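Local coordinates for protein replicative DNA helicase (Mycobacterium smegmatis, PDB 6OWN) that carries a self-splicing intein that probably excises itself and joins its flanking helicase segments, a reaction that zinc reversibly inhibits, at residues 78-86 with 101-109. Residues are numbered along the deposited sequence; the frame is centred on the assembly and turned at random.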
loop_
_atom_site.group_PDB
_atom_site.type_symbol
_atom_site.label_atom_id
_atom_site.label_comp_id
_atom_site.label_asym_id
_atom_site.label_seq_id
_atom_site.Cartn_x
_atom_site.Cartn_y
_atom_site.Cartn_z
ATOM N N ASN A 78 4.065 -12.383 -5.225
ATOM C CA ASN A 78 4.210 -13.565 -4.389
ATOM C C ASN A 78 3.104 -13.696 -3.361
ATOM O O ASN A 78 3.111 -14.658 -2.584
ATOM C CB ASN A 78 5.565 -13.543 -3.668
ATOM C CG ASN A 78 6.709 -13.928 -4.576
ATOM O OD1 ASN A 78 6.518 -14.676 -5.532
ATOM N ND2 ASN A 78 7.909 -13.419 -4.286
ATOM N N LEU A 79 2.182 -12.739 -3.308
ATOM C CA LEU A 79 1.047 -12.852 -2.408
ATOM C C LEU A 79 0.186 -14.042 -2.798
ATOM O O LEU A 79 0.062 -14.392 -3.973
ATOM C CB LEU A 79 0.198 -11.584 -2.453
ATOM C CG LEU A 79 0.801 -10.301 -1.902
ATOM C CD1 LEU A 79 -0.249 -9.204 -2.007
ATOM C CD2 LEU A 79 1.245 -10.500 -0.456
ATOM N N ARG A 80 -0.424 -14.660 -1.794
ATOM C CA ARG A 80 -1.366 -15.742 -2.026
ATOM C C ARG A 80 -2.566 -15.530 -1.125
ATOM O O ARG A 80 -2.427 -15.039 -0.002
ATOM C CB ARG A 80 -0.727 -17.110 -1.765
ATOM C CG ARG A 80 -0.083 -17.718 -3.000
ATOM C CD ARG A 80 1.061 -18.637 -2.634
ATOM N NE ARG A 80 0.591 -19.916 -2.114
ATOM C CZ ARG A 80 0.446 -21.011 -2.852
ATOM N NH1 ARG A 80 0.736 -20.982 -4.146
ATOM N NH2 ARG A 80 0.012 -22.136 -2.297
ATOM N N ALA A 81 -3.748 -15.869 -1.632
ATOM C CA ALA A 81 -4.931 -15.830 -0.792
ATOM C C ALA A 81 -4.692 -16.678 0.449
ATOM O O ALA A 81 -4.025 -17.713 0.392
ATOM C CB ALA A 81 -6.151 -16.331 -1.564
ATOM N N GLY A 82 -5.201 -16.210 1.584
ATOM C CA GLY A 82 -4.936 -16.818 2.865
ATOM C C GLY A 82 -3.949 -16.052 3.718
ATOM O O GLY A 82 -4.060 -16.078 4.948
ATOM N N MET A 83 -2.991 -15.365 3.095
ATOM C CA MET A 83 -2.062 -14.538 3.849
ATOM C C MET A 83 -2.789 -13.350 4.479
ATOM O O MET A 83 -3.901 -12.989 4.091
ATOM C CB MET A 83 -0.939 -14.028 2.947
ATOM C CG MET A 83 -0.067 -15.104 2.336
ATOM S SD MET A 83 1.202 -14.382 1.280
ATOM C CE MET A 83 2.278 -15.794 1.018
ATOM N N HIS A 84 -2.138 -12.740 5.466
ATOM C CA HIS A 84 -2.622 -11.535 6.122
ATOM C C HIS A 84 -1.571 -10.440 5.991
ATOM O O HIS A 84 -0.382 -10.716 5.810
ATOM C CB HIS A 84 -2.924 -11.782 7.613
ATOM C CG HIS A 84 -3.859 -12.925 7.869
ATOM N ND1 HIS A 84 -3.555 -14.227 7.533
ATOM C CD2 HIS A 84 -5.086 -12.961 8.439
ATOM C CE1 HIS A 84 -4.561 -15.013 7.871
ATOM N NE2 HIS A 84 -5.502 -14.269 8.426
ATOM N N THR A 85 -2.015 -9.188 6.090
ATOM C CA THR A 85 -1.116 -8.044 6.173
ATOM C C THR A 85 -1.119 -7.542 7.612
ATOM O O THR A 85 -2.156 -7.096 8.114
ATOM C CB THR A 85 -1.524 -6.930 5.205
ATOM O OG1 THR A 85 -2.884 -6.565 5.451
ATOM C CG2 THR A 85 -1.388 -7.399 3.764
ATOM N N VAL A 86 0.035 -7.619 8.272
ATOM C CA VAL A 86 0.139 -7.412 9.709
ATOM C C VAL A 86 1.139 -6.299 9.994
ATOM O O VAL A 86 1.926 -5.903 9.135
ATOM C CB VAL A 86 0.549 -8.698 10.445
ATOM C CG1 VAL A 86 -0.464 -9.795 10.200
ATOM C CG2 VAL A 86 1.926 -9.127 9.988
ATOM N N PRO A 101 -7.769 -7.579 14.667
ATOM C CA PRO A 101 -7.886 -8.686 13.715
ATOM C C PRO A 101 -7.248 -8.329 12.374
ATOM O O PRO A 101 -7.768 -7.478 11.650
ATOM C CB PRO A 101 -9.394 -8.868 13.579
ATOM C CG PRO A 101 -9.934 -7.489 13.800
ATOM C CD PRO A 101 -9.029 -6.829 14.798
ATOM N N ALA A 102 -6.122 -8.963 12.056
ATOM C CA ALA A 102 -5.400 -8.627 10.837
ATOM C C ALA A 102 -6.250 -8.936 9.611
ATOM O O ALA A 102 -6.865 -10.002 9.514
ATOM C CB ALA A 102 -4.078 -9.390 10.774
ATOM N N VAL A 103 -6.292 -7.987 8.676
ATOM C CA VAL A 103 -7.035 -8.190 7.439
ATOM C C VAL A 103 -6.384 -9.315 6.643
ATOM O O VAL A 103 -5.153 -9.478 6.649
ATOM C CB VAL A 103 -7.086 -6.873 6.642
ATOM C CG1 VAL A 103 -7.404 -7.121 5.191
ATOM C CG2 VAL A 103 -8.094 -5.922 7.254
ATOM N N GLN A 104 -7.207 -10.118 5.972
ATOM C CA GLN A 104 -6.739 -11.244 5.175
ATOM C C GLN A 104 -6.858 -10.947 3.682
ATOM O O GLN A 104 -7.843 -10.359 3.232
ATOM C CB GLN A 104 -7.537 -12.502 5.521
ATOM C CG GLN A 104 -7.115 -13.748 4.762
ATOM C CD GLN A 104 -7.920 -14.973 5.171
ATOM O OE1 GLN A 104 -7.552 -16.105 4.866
ATOM N NE2 GLN A 104 -9.022 -14.747 5.871
ATOM N N ILE A 105 -5.854 -11.372 2.920
ATOM C CA ILE A 105 -5.910 -11.322 1.464
ATOM C C ILE A 105 -6.809 -12.451 0.975
ATOM O O ILE A 105 -6.573 -13.624 1.277
ATOM C CB ILE A 105 -4.507 -11.431 0.853
ATOM C CG1 ILE A 105 -3.674 -10.195 1.212
ATOM C CG2 ILE A 105 -4.587 -11.648 -0.663
ATOM C CD1 ILE A 105 -2.204 -10.448 1.176
ATOM N N THR A 106 -7.844 -12.106 0.217
ATOM C CA THR A 106 -8.745 -13.127 -0.290
ATOM C C THR A 106 -8.521 -13.464 -1.760
ATOM O O THR A 106 -8.901 -14.558 -2.185
ATOM C CB THR A 106 -10.201 -12.702 -0.068
ATOM O OG1 THR A 106 -10.428 -11.434 -0.690
ATOM C CG2 THR A 106 -10.477 -12.566 1.421
ATOM N N ALA A 107 -7.903 -12.579 -2.541
ATOM C CA ALA A 107 -7.600 -12.908 -3.926
ATOM C C ALA A 107 -6.519 -11.968 -4.449
ATOM O O ALA A 107 -6.364 -10.849 -3.955
ATOM C CB ALA A 107 -8.846 -12.832 -4.818
ATOM N N VAL A 108 -5.768 -12.452 -5.436
ATOM C CA VAL A 108 -4.753 -11.676 -6.146
ATOM C C VAL A 108 -4.814 -12.065 -7.613
ATOM O O VAL A 108 -4.726 -13.252 -7.944
ATOM C CB VAL A 108 -3.322 -11.929 -5.620
ATOM C CG1 VAL A 108 -2.330 -11.076 -6.393
ATOM C CG2 VAL A 108 -3.207 -11.660 -4.129
ATOM N N ARG A 109 -4.929 -11.076 -8.498
ATOM C CA ARG A 109 -4.906 -11.381 -9.920
ATOM C C ARG A 109 -4.275 -10.215 -10.672
ATOM O O ARG A 109 -4.231 -9.082 -10.181
ATOM C CB ARG A 109 -6.310 -11.684 -10.458
ATOM C CG ARG A 109 -7.214 -10.479 -10.455
ATOM C CD ARG A 109 -8.556 -10.692 -11.137
ATOM N NE ARG A 109 -9.251 -9.406 -11.130
ATOM C CZ ARG A 109 -9.956 -8.950 -10.101
ATOM N NH1 ARG A 109 -10.100 -9.694 -9.011
ATOM N NH2 ARG A 109 -10.519 -7.759 -10.169
HETATM O O HOH W 1 -4.445 -5.900 9.327
#
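Ile105 and Leu79 meet where a looping segment, 78-86, runs antiparallel along strand 103-111, whose other neighbour in the antiparallel sheet is strand 48-53, in the all-beta fold of the intein. Ile105 buries the most surface here. Its CG1 stands anti to the carbonyl carbon (chi1 -66°), turned toward segment 78-86, and a nearly anti chi2 then carries CD1 to Leu79 CD2 at 3.8 Å, the two side chains crossing at about a right angle. Thr85 CG2 and Met83 CB border the same methyl, and Phe53 packs against Ile105 from the neighbouring strand; a branched, wholly apolar residue suits a place enclosed on several sides. Leu79 also lays its CB on Val108 CG2 and reaches Trp67.

The backbone of Ile105 is gripped at both ends: its N donates to Met83 O (2.8 Å), while its O receives Gly82 N (2.9 Å). Gly82 is the third residue of a type II turn, Arg80 to Met83, where a positive phi would press any CB against the preceding carbonyl, so glycine fits.

Beyond the turn, His84 and Gln104 form a non-hydrogen-bonded pair, side chains on one face of the sheet. Gln104 CG lies anti to the backbone N (chi1 -179°) and the chain continues extended, bringing its amide nearly parallel to the imidazole, the planes 8° apart, but offset toward the rim near NE2. Gln104 CB makes a CH-pi contact over the ring face, 4.2 Å from the centroid, while Ala102 O lies at the ring's edge. ND1 is hydrogen-bonded to Glu70, which probably fixes the ring's rotation. Thr85 O and Val103 N, 4.3 Å apart, are too far for a direct bond; one water spans them, donating to Thr85 O and accepting from Val103 N, each at 2.9 Å.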